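PDB 1W52: pancreatic lipase related protein 2 from Equus caballus, which probably hydrolyses ester bonds of galactolipids and triacylglycerols, releasing fatty acids as a secreted calcium-binding lipase. Local coordinates for residues 43-48 / 65-70; 280-285 / 329-334; 399-404 / 433-438. All coordinates share one frame; numbering follows the deposited sequence.

Interaction 1. Residues 43-48 / 65-70; sequences TNKNPD and NFQSSR
Thr43 and Asn65 mark the closest approach of two irregular backbones, their CA atoms 6.6 Å apart; from there 43-48 bends toward its corner at Pro47 and Asp48, while 65-70 runs on into a type I turn from Gln67 to Arg70, closed by Arg70 N to Gln67 O. Because the backbones do not pair as strands, side chains make the contact. Asn65 lies in the middle, its side chain directed at the other segment and crossing that of Thr43 at about a right angle. Thr43 OG1 meets Asn65 CB at 3.2 Å, and its methyl CG2 lies 3.8 Å from Asn65 O, so the small, branched residue covers its neighbour with two different branches. Asn46 reaches the same CB from another residue of the bend, its OD1 3.7 Å away and the two amide planes 71° apart; its ND2 bonds to Ser49 O and Leu41 O, tying the amide to both sides of the bend. Lys45 is extended beyond CG, and its aliphatic carbons run alongside the Asn65 side chain before NZ makes a weak hydrogen bond of 3.2 Å to Gln67 OE1. A long, flexible lysine suits this exposed position, since its methylenes can flank a neighbour while the chain end stays near solvent. Gln67, bent at chi2 (-143°), brings CD back toward Lys45; its amide plane is nearly parallel to that of Asn44, 11° apart. The Asn44 amide is itself held by Thr101 N and Glu99 O. The contact thus joins the turn between strands 38-43 and 50-53 to the loop leading from helix 59-62 into strand 72-76, beside strand 102-107, where Asn102 receives Thr43 and Phe66, and with Phe66 packed on Leu137 and Leu141 of helix 116-141.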
loop_
_atom_site.group_PDB
_atom_site.type_symbol
_atom_site.label_atom_id
_atom_site.label_comp_id
_atom_site.label_asym_id
_atom_site.label_seq_id
_atom_site.Cartn_x
_atom_site.Cartn_y
_atom_site.Cartn_z
ATOM N N THR A 43 6.684 -18.089 14.099
ATOM C CA THR A 43 6.773 -17.389 15.391
ATOM C C THR A 43 8.240 -17.113 15.645
ATOM O O THR A 43 9.097 -17.735 15.022
ATOM C CB THR A 43 6.271 -18.253 16.562
ATOM O OG1 THR A 43 6.755 -19.599 16.408
ATOM C CG2 THR A 43 4.750 -18.366 16.580
ATOM N N ASN A 44 8.545 -16.223 16.589
ATOM C CA ASN A 44 9.920 -15.740 16.698
ATOM C C ASN A 44 10.793 -16.910 17.082
ATOM O O ASN A 44 11.988 -16.911 16.820
ATOM C CB ASN A 44 10.064 -14.622 17.708
ATOM C CG ASN A 44 9.048 -13.569 17.536
ATOM O OD1 ASN A 44 7.894 -13.780 17.857
ATOM N ND2 ASN A 44 9.453 -12.423 17.036
ATOM N N LYS A 45 10.163 -17.917 17.682
ATOM C CA LYS A 45 10.829 -19.146 18.078
ATOM C C LYS A 45 11.352 -19.866 16.833
ATOM O O LYS A 45 12.542 -20.192 16.767
ATOM C CB LYS A 45 9.861 -20.007 18.901
ATOM C CG LYS A 45 9.295 -19.281 20.177
ATOM C CD LYS A 45 8.155 -20.051 20.902
ATOM C CE LYS A 45 7.843 -19.475 22.319
ATOM N NZ LYS A 45 6.443 -19.782 22.833
ATOM N N ASN A 46 10.466 -20.059 15.842
ATOM C CA ASN A 46 10.804 -20.650 14.521
ATOM C C ASN A 46 10.569 -19.740 13.312
ATOM O O ASN A 46 9.555 -19.857 12.629
ATOM C CB ASN A 46 10.019 -21.946 14.288
ATOM C CG ASN A 46 8.518 -21.728 14.210
ATOM O OD1 ASN A 46 7.868 -21.403 15.205
ATOM N ND2 ASN A 46 7.960 -21.927 13.027
ATOM N N PRO A 47 11.511 -18.841 13.042
ATOM C CA PRO A 47 11.410 -17.913 11.899
ATOM C C PRO A 47 11.862 -18.431 10.511
ATOM O O PRO A 47 12.142 -17.607 9.652
ATOM C CB PRO A 47 12.285 -16.732 12.350
ATOM C CG PRO A 47 13.300 -17.325 13.306
ATOM C CD PRO A 47 12.722 -18.599 13.845
ATOM N N ASP A 48 11.904 -19.744 10.288
ATOM C CA ASP A 48 12.335 -20.263 8.994
ATOM C C ASP A 48 11.446 -21.367 8.468
ATOM O O ASP A 48 10.929 -21.257 7.366
ATOM C CB ASP A 48 13.762 -20.768 9.062
ATOM C CG ASP A 48 14.707 -19.729 9.558
ATOM O OD1 ASP A 48 14.786 -18.686 8.885
ATOM O OD2 ASP A 48 15.389 -19.862 10.604
ATOM N N ASN A 65 4.403 -23.640 18.601
ATOM C CA ASN A 65 4.999 -22.449 19.201
ATOM C C ASN A 65 4.056 -21.263 19.281
ATOM O O ASN A 65 4.391 -20.218 19.850
ATOM C CB ASN A 65 6.254 -22.045 18.444
ATOM C CG ASN A 65 7.322 -23.094 18.511
ATOM O OD1 ASN A 65 7.050 -24.273 18.372
ATOM N ND2 ASN A 65 8.549 -22.677 18.731
ATOM N N PHE A 66 2.872 -21.417 18.714
ATOM C CA PHE A 66 1.877 -20.378 18.819
ATOM C C PHE A 66 1.849 -19.880 20.256
ATOM O O PHE A 66 1.839 -20.688 21.154
ATOM C CB PHE A 66 0.515 -20.930 18.415
ATOM C CG PHE A 66 -0.632 -19.969 18.625
ATOM C CD1 PHE A 66 -1.393 -20.019 19.768
ATOM C CD2 PHE A 66 -0.957 -19.045 17.673
ATOM C CE1 PHE A 66 -2.432 -19.153 19.945
ATOM C CE2 PHE A 66 -2.016 -18.183 17.859
ATOM C CZ PHE A 66 -2.747 -18.237 18.986
ATOM N N GLN A 67 1.821 -18.560 20.448
ATOM C CA GLN A 67 1.845 -17.914 21.764
ATOM C C GLN A 67 0.567 -17.113 21.993
ATOM O O GLN A 67 0.399 -16.031 21.444
ATOM C CB GLN A 67 3.094 -17.019 21.945
ATOM C CG GLN A 67 3.696 -16.374 20.681
ATOM C CD GLN A 67 5.255 -16.290 20.661
ATOM O OE1 GLN A 67 5.927 -17.256 21.003
ATOM N NE2 GLN A 67 5.811 -15.144 20.231
ATOM N N SER A 68 -0.329 -17.639 22.826
ATOM C CA SER A 68 -1.612 -16.971 23.084
ATOM C C SER A 68 -1.450 -15.585 23.701
ATOM O O SER A 68 -2.384 -14.793 23.729
ATOM C CB SER A 68 -2.501 -17.835 23.978
ATOM O OG SER A 68 -2.085 -17.702 25.328
ATOM N N SER A 69 -0.254 -15.321 24.202
ATOM C CA SER A 69 0.107 -14.013 24.747
ATOM C C SER A 69 0.185 -12.866 23.700
ATOM O O SER A 69 -0.096 -11.708 24.022
ATOM C CB SER A 69 1.443 -14.128 25.487
ATOM O OG SER A 69 1.881 -12.856 25.947
ATOM N N ARG A 70 0.541 -13.202 22.457
ATOM C CA ARG A 70 0.891 -12.220 21.411
ATOM C C ARG A 70 -0.138 -12.008 20.308
ATOM O O ARG A 70 -0.926 -12.919 20.068
ATOM C CB ARG A 70 2.135 -12.724 20.728
ATOM C CG ARG A 70 3.232 -12.973 21.700
ATOM C CD ARG A 70 3.534 -11.755 22.478
ATOM N NE ARG A 70 4.875 -11.752 23.008
ATOM C CZ ARG A 70 5.388 -10.734 23.663
ATOM N NH1 ARG A 70 4.698 -9.626 23.817
ATOM N NH2 ARG A 70 6.604 -10.805 24.142
#

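Interaction 2. Residues 280-285 / 329-334; sequences DGFLAY and LNTGES
Phe282, Ala284 and Leu329 form a small apolar packing contact, buried at the margin of the central sheet of the alpha/beta-hydrolase fold, where the chain leaving helix 257-277 meets the end of strand 325-329. The backbones come nearest at Ala284 and Leu329, whose CA atoms are 5.2 Å apart. Leu329 does most of the work. Its CB bond is directed at the other segment; chi1 (67°) sets CG between the backbone N and the carbonyl carbon, and chi2 (152°) then directs the two methyls to separate partners. CD1 reaches Phe282 CB at 4.0 Å, and CD2 meets the methyl of Ala284 at 4.1 Å. Leu329 CB lies against Leu283 O, 3.5 Å away, so backbone as well as side chains lines its place. A branched leucine fits because each methyl can serve a separate neighbour, and alanine keeps its side of the contact small. Further along, the methyl CG2 of Thr331 comes up to the edge of the Phe282 ring, in its plane, 4.0 Å from CD1. The hydroxyl on the other branch of Thr331 bonds to Asn231 ND2, so this buried threonine divides its polar and apolar branches between two surroundings. Beyond the two segments, Phe282 also packs on Tyr271, Ser274 and Ser275 of helix 257-277. Between the segments, then, cohesion comes from hydrophobic burial and van der Waals fit, with directional bonding supplied by outside partners such as Asn231.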
loop_
_atom_site.group_PDB
_atom_site.type_symbol
_atom_site.label_atom_id
_atom_site.label_comp_id
_atom_site.label_asym_id
_atom_site.label_seq_id
_atom_site.Cartn_x
_atom_site.Cartn_y
_atom_site.Cartn_z
ATOM N N ASP A 280 8.427 4.639 8.621
ATOM C CA ASP A 280 8.397 6.083 8.348
ATOM C C ASP A 280 8.477 6.338 6.865
ATOM O O ASP A 280 8.692 7.469 6.422
ATOM C CB ASP A 280 9.563 6.802 9.050
ATOM C CG ASP A 280 9.498 6.669 10.580
ATOM O OD1 ASP A 280 8.464 7.101 11.195
ATOM O OD2 ASP A 280 10.440 6.132 11.237
ATOM N N GLY A 281 8.311 5.270 6.099
ATOM C CA GLY A 281 8.685 5.270 4.711
ATOM C C GLY A 281 7.563 5.652 3.782
ATOM O O GLY A 281 7.798 5.922 2.587
ATOM N N PHE A 282 6.347 5.659 4.325
ATOM C CA PHE A 282 5.151 5.756 3.501
ATOM C C PHE A 282 4.100 6.498 4.253
ATOM O O PHE A 282 3.110 5.913 4.642
ATOM C CB PHE A 282 4.593 4.377 3.138
ATOM C CG PHE A 282 5.604 3.400 2.590
ATOM C CD1 PHE A 282 5.660 3.117 1.252
ATOM C CD2 PHE A 282 6.451 2.687 3.431
ATOM C CE1 PHE A 282 6.563 2.154 0.767
ATOM C CE2 PHE A 282 7.369 1.713 2.918
ATOM C CZ PHE A 282 7.424 1.475 1.603
ATOM N N LEU A 283 4.312 7.780 4.470
ATOM C CA LEU A 283 3.351 8.561 5.210
ATOM C C LEU A 283 2.233 9.037 4.320
ATOM O O LEU A 283 2.459 9.748 3.378
ATOM C CB LEU A 283 4.012 9.784 5.815
ATOM C CG LEU A 283 5.032 9.665 6.974
ATOM C CD1 LEU A 283 6.430 9.105 6.565
ATOM C CD2 LEU A 283 5.181 11.047 7.570
ATOM N N ALA A 284 1.009 8.674 4.619
ATOM C CA ALA A 284 -0.077 9.157 3.811
ATOM C C ALA A 284 -0.576 10.517 4.276
ATOM O O ALA A 284 -0.511 10.869 5.443
ATOM C CB ALA A 284 -1.184 8.153 3.836
ATOM N N TYR A 285 -1.095 11.283 3.346
ATOM C CA TYR A 285 -1.552 12.632 3.646
ATOM C C TYR A 285 -3.014 12.643 3.303
ATOM O O TYR A 285 -3.398 12.051 2.311
ATOM C CB TYR A 285 -0.844 13.695 2.783
ATOM C CG TYR A 285 0.645 13.823 3.028
ATOM C CD1 TYR A 285 1.477 12.787 2.730
ATOM C CD2 TYR A 285 1.209 14.970 3.554
ATOM C CE1 TYR A 285 2.785 12.848 2.936
ATOM C CE2 TYR A 285 2.594 15.029 3.777
ATOM C CZ TYR A 285 3.352 13.945 3.451
ATOM O OH TYR A 285 4.717 13.860 3.574
ATOM N N LEU A 329 -0.092 9.831 -1.407
ATOM C CA LEU A 329 1.325 9.889 -1.161
ATOM C C LEU A 329 2.061 9.392 -2.435
ATOM O O LEU A 329 1.406 8.958 -3.401
ATOM C CB LEU A 329 1.666 9.046 0.056
ATOM C CG LEU A 329 1.437 7.565 -0.164
ATOM C CD1 LEU A 329 2.390 6.696 0.736
ATOM C CD2 LEU A 329 -0.017 7.220 0.001
ATOM N N ASN A 330 3.392 9.439 -2.434
ATOM C CA ASN A 330 4.140 8.917 -3.555
ATOM C C ASN A 330 5.246 7.967 -3.093
ATOM O O ASN A 330 6.065 8.330 -2.274
ATOM C CB ASN A 330 4.740 10.078 -4.402
ATOM C CG ASN A 330 3.683 10.858 -5.240
ATOM O OD1 ASN A 330 3.815 12.100 -5.439
ATOM N ND2 ASN A 330 2.654 10.153 -5.723
ATOM N N THR A 331 5.302 6.770 -3.654
ATOM C CA THR A 331 6.397 5.851 -3.374
ATOM C C THR A 331 7.616 6.060 -4.245
ATOM O O THR A 331 7.624 6.860 -5.144
ATOM C CB THR A 331 5.935 4.418 -3.595
ATOM O OG1 THR A 331 5.293 4.340 -4.880
ATOM C CG2 THR A 331 4.900 4.032 -2.542
ATOM N N GLY A 332 8.644 5.279 -3.970
ATOM C CA GLY A 332 9.780 5.176 -4.849
ATOM C C GLY A 332 9.521 4.255 -6.023
ATOM O O GLY A 332 8.523 3.541 -6.035
ATOM N N GLU A 333 10.442 4.294 -6.994
ATOM C CA GLU A 333 10.449 3.437 -8.181
ATOM C C GLU A 333 10.957 2.033 -7.857
ATOM O O GLU A 333 10.581 1.120 -8.567
ATOM C CB GLU A 333 11.342 4.029 -9.321
ATOM C CG GLU A 333 10.845 5.284 -10.088
ATOM C CD GLU A 333 11.028 6.632 -9.333
ATOM O OE1 GLU A 333 12.088 6.849 -8.692
ATOM O OE2 GLU A 333 10.107 7.497 -9.382
ATOM N N SER A 334 11.804 1.850 -6.826
ATOM C CA SER A 334 12.381 0.508 -6.503
ATOM C C SER A 334 13.094 0.251 -5.140
ATOM O O SER A 334 13.326 1.140 -4.358
ATOM C CB SER A 334 13.352 0.102 -7.608
ATOM O OG SER A 334 14.117 1.225 -7.993
#

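Interaction 3. Residues 399-404 / 433-438; sequences QEVKFV and YKFCGS
Val401 lays its methyl CG1 over one face of the Phe435 ring, a CH-pi contact with CG1 4.1 Å from the ring centroid and 28° off the normal. The rotation about CA-CB explains this: CG1 stands anti to the carbonyl carbon, beside the backbone N (chi1 -39°), and points at the ring, CZ being its nearest atom at 3.7 Å. The opposite face carries the carbonyl O of Tyr433, 3.5 Å above the plane and displaced toward the rim, while the backbone of Gln399 borders the ring edge, its CA beside CE1. A beta-branched valine and a flat phenylalanine suit this buried part, where a methyl can lie over a broad surface. At the more exposed end, the Gln399 side chain is extended beyond CG and runs past the Tyr433 ring at about a right angle. Its OE1 sits near the ring plane, at the edge, 3.4 Å from CD2, with amide and ring planes 82° apart. The flexible glutamine thus lends its CG methylene and amide oxygen to one aromatic rim. This contact brings a loop that follows strand 387-391 against strand 435-436 and the preceding Tyr433, within the C-terminal PLAT domain. That strand pairs antiparallel with 450-451, Cys436 is bonded to Cys452, and Gln399 and Glu400 touch Pro451 and Tyr450 on the neighbouring strand.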
loop_
_atom_site.group_PDB
_atom_site.type_symbol
_atom_site.label_atom_id
_atom_site.label_comp_id
_atom_site.label_asym_id
_atom_site.label_seq_id
_atom_site.Cartn_x
_atom_site.Cartn_y
_atom_site.Cartn_z
ATOM N N GLN A 399 19.613 22.456 4.615
ATOM C CA GLN A 399 20.569 23.560 4.788
ATOM C C GLN A 399 21.866 23.472 3.936
ATOM O O GLN A 399 22.903 24.049 4.302
ATOM C CB GLN A 399 20.814 23.811 6.311
ATOM C CG GLN A 399 19.717 24.751 6.988
ATOM C CD GLN A 399 19.593 24.656 8.542
ATOM O OE1 GLN A 399 19.745 23.582 9.141
ATOM N NE2 GLN A 399 19.282 25.785 9.172
ATOM N N GLU A 400 21.764 22.797 2.777
ATOM C CA GLU A 400 22.902 22.467 1.872
ATOM C C GLU A 400 22.417 22.224 0.402
ATOM O O GLU A 400 22.744 21.193 -0.210
ATOM C CB GLU A 400 23.718 21.239 2.399
ATOM C CG GLU A 400 24.362 21.382 3.802
ATOM C CD GLU A 400 24.638 20.061 4.530
ATOM O OE1 GLU A 400 25.645 19.390 4.241
ATOM O OE2 GLU A 400 23.851 19.705 5.423
ATOM N N VAL A 401 21.643 23.180 -0.137
ATOM C CA VAL A 401 21.087 23.095 -1.508
ATOM C C VAL A 401 22.161 23.407 -2.577
ATOM O O VAL A 401 23.313 23.701 -2.210
ATOM C CB VAL A 401 19.807 24.028 -1.748
ATOM C CG1 VAL A 401 18.881 24.053 -0.551
ATOM C CG2 VAL A 401 20.169 25.468 -2.167
ATOM N N LYS A 402 21.783 23.348 -3.876
ATOM C CA LYS A 402 22.723 23.678 -4.982
ATOM C C LYS A 402 22.202 24.555 -6.139
ATOM O O LYS A 402 22.992 25.272 -6.752
ATOM C CB LYS A 402 23.379 22.404 -5.543
ATOM C CG LYS A 402 24.642 21.940 -4.785
ATOM C CD LYS A 402 25.549 23.101 -4.305
ATOM C CE LYS A 402 26.241 22.779 -2.968
ATOM N NZ LYS A 402 26.928 23.950 -2.336
ATOM N N PHE A 403 20.909 24.560 -6.428
ATOM C CA PHE A 403 20.343 25.365 -7.558
ATOM C C PHE A 403 20.780 24.820 -8.964
ATOM O O PHE A 403 20.898 23.599 -9.158
ATOM C CB PHE A 403 20.678 26.873 -7.420
ATOM C CG PHE A 403 19.686 27.802 -8.091
ATOM C CD1 PHE A 403 18.333 27.724 -7.806
ATOM C CD2 PHE A 403 20.092 28.768 -8.988
ATOM C CE1 PHE A 403 17.396 28.585 -8.413
ATOM C CE2 PHE A 403 19.147 29.627 -9.588
ATOM C CZ PHE A 403 17.805 29.525 -9.298
ATOM N N VAL A 404 20.903 25.717 -10.018
ATOM C CA VAL A 404 21.394 25.482 -11.402
ATOM C C VAL A 404 20.246 25.963 -12.260
ATOM O O VAL A 404 19.109 26.120 -11.784
ATOM C CB VAL A 404 21.710 24.004 -11.831
ATOM C CG1 VAL A 404 21.896 23.915 -13.340
ATOM C CG2 VAL A 404 22.988 23.505 -11.169
ATOM N N TYR A 433 13.637 25.416 6.440
ATOM C CA TYR A 433 15.116 25.515 6.581
ATOM C C TYR A 433 15.695 26.765 5.876
ATOM O O TYR A 433 16.891 27.098 5.995
ATOM C CB TYR A 433 15.789 24.285 5.972
ATOM C CG TYR A 433 15.777 23.021 6.795
ATOM C CD1 TYR A 433 14.658 22.193 6.847
ATOM C CD2 TYR A 433 16.901 22.622 7.491
ATOM C CE1 TYR A 433 14.667 21.005 7.597
ATOM C CE2 TYR A 433 16.925 21.454 8.241
ATOM C CZ TYR A 433 15.811 20.641 8.292
ATOM O OH TYR A 433 15.850 19.489 9.045
ATOM N N LYS A 434 14.790 27.426 5.151
ATOM C CA LYS A 434 15.024 28.497 4.144
ATOM C C LYS A 434 16.264 29.406 4.274
ATOM O O LYS A 434 16.723 29.758 5.384
ATOM C CB LYS A 434 13.783 29.391 3.974
ATOM C CG LYS A 434 12.575 29.060 4.837
ATOM C CD LYS A 434 11.391 29.947 4.451
ATOM C CE LYS A 434 10.786 30.662 5.651
ATOM N NZ LYS A 434 10.034 31.884 5.240
ATOM N N PHE A 435 16.704 29.822 3.066
ATOM C CA PHE A 435 18.017 30.448 2.792
ATOM C C PHE A 435 17.997 31.770 1.997
ATOM O O PHE A 435 17.032 32.081 1.290
ATOM C CB PHE A 435 18.874 29.425 2.043
ATOM C CG PHE A 435 18.418 28.015 2.245
ATOM C CD1 PHE A 435 19.128 27.170 3.076
ATOM C CD2 PHE A 435 17.268 27.538 1.617
ATOM C CE1 PHE A 435 18.697 25.876 3.274
ATOM C CE2 PHE A 435 16.824 26.247 1.821
ATOM C CZ PHE A 435 17.545 25.409 2.655
ATOM N N CYS A 436 19.086 32.530 2.138
ATOM C CA CYS A 436 19.301 33.802 1.466
ATOM C C CYS A 436 20.483 33.608 0.532
ATOM O O CYS A 436 21.544 33.153 0.976
ATOM C CB CYS A 436 19.656 34.883 2.493
ATOM S SG CYS A 436 18.563 34.960 3.932
ATOM N N GLY A 437 20.315 33.939 -0.748
ATOM C CA GLY A 437 21.416 33.846 -1.698
ATOM C C GLY A 437 21.895 35.189 -2.181
ATOM O O GLY A 437 22.181 35.337 -3.365
ATOM N N SER A 438 21.994 36.163 -1.276
ATOM C CA SER A 438 22.444 37.498 -1.664
ATOM C C SER A 438 23.696 37.326 -2.533
ATOM O O SER A 438 24.748 36.894 -2.055
ATOM C CB SER A 438 22.661 38.424 -0.440
ATOM O OG SER A 438 24.023 38.544 -0.053
#

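Read from the N terminus, the three contacts follow one another in series, neither nesting nor crossing. Interaction 1 closes a short loop of 16 residues containing strand 50-53 and helix 59-62, at one edge of the lipase sheet. Interaction 2 closes a longer excursion of 43 residues in the same domain, near the far edge, where strands 285-286 and 325-329 lie; its centre is about 30 Å from that of interaction 1. In the PLAT domain, interaction 3 closes 28 residues, tying the loop after strand 387-391 to strand 435-436. Its centre lies about 25 Å from that of interaction 2 but about 51 Å from that of interaction 1, and none of the three touches another.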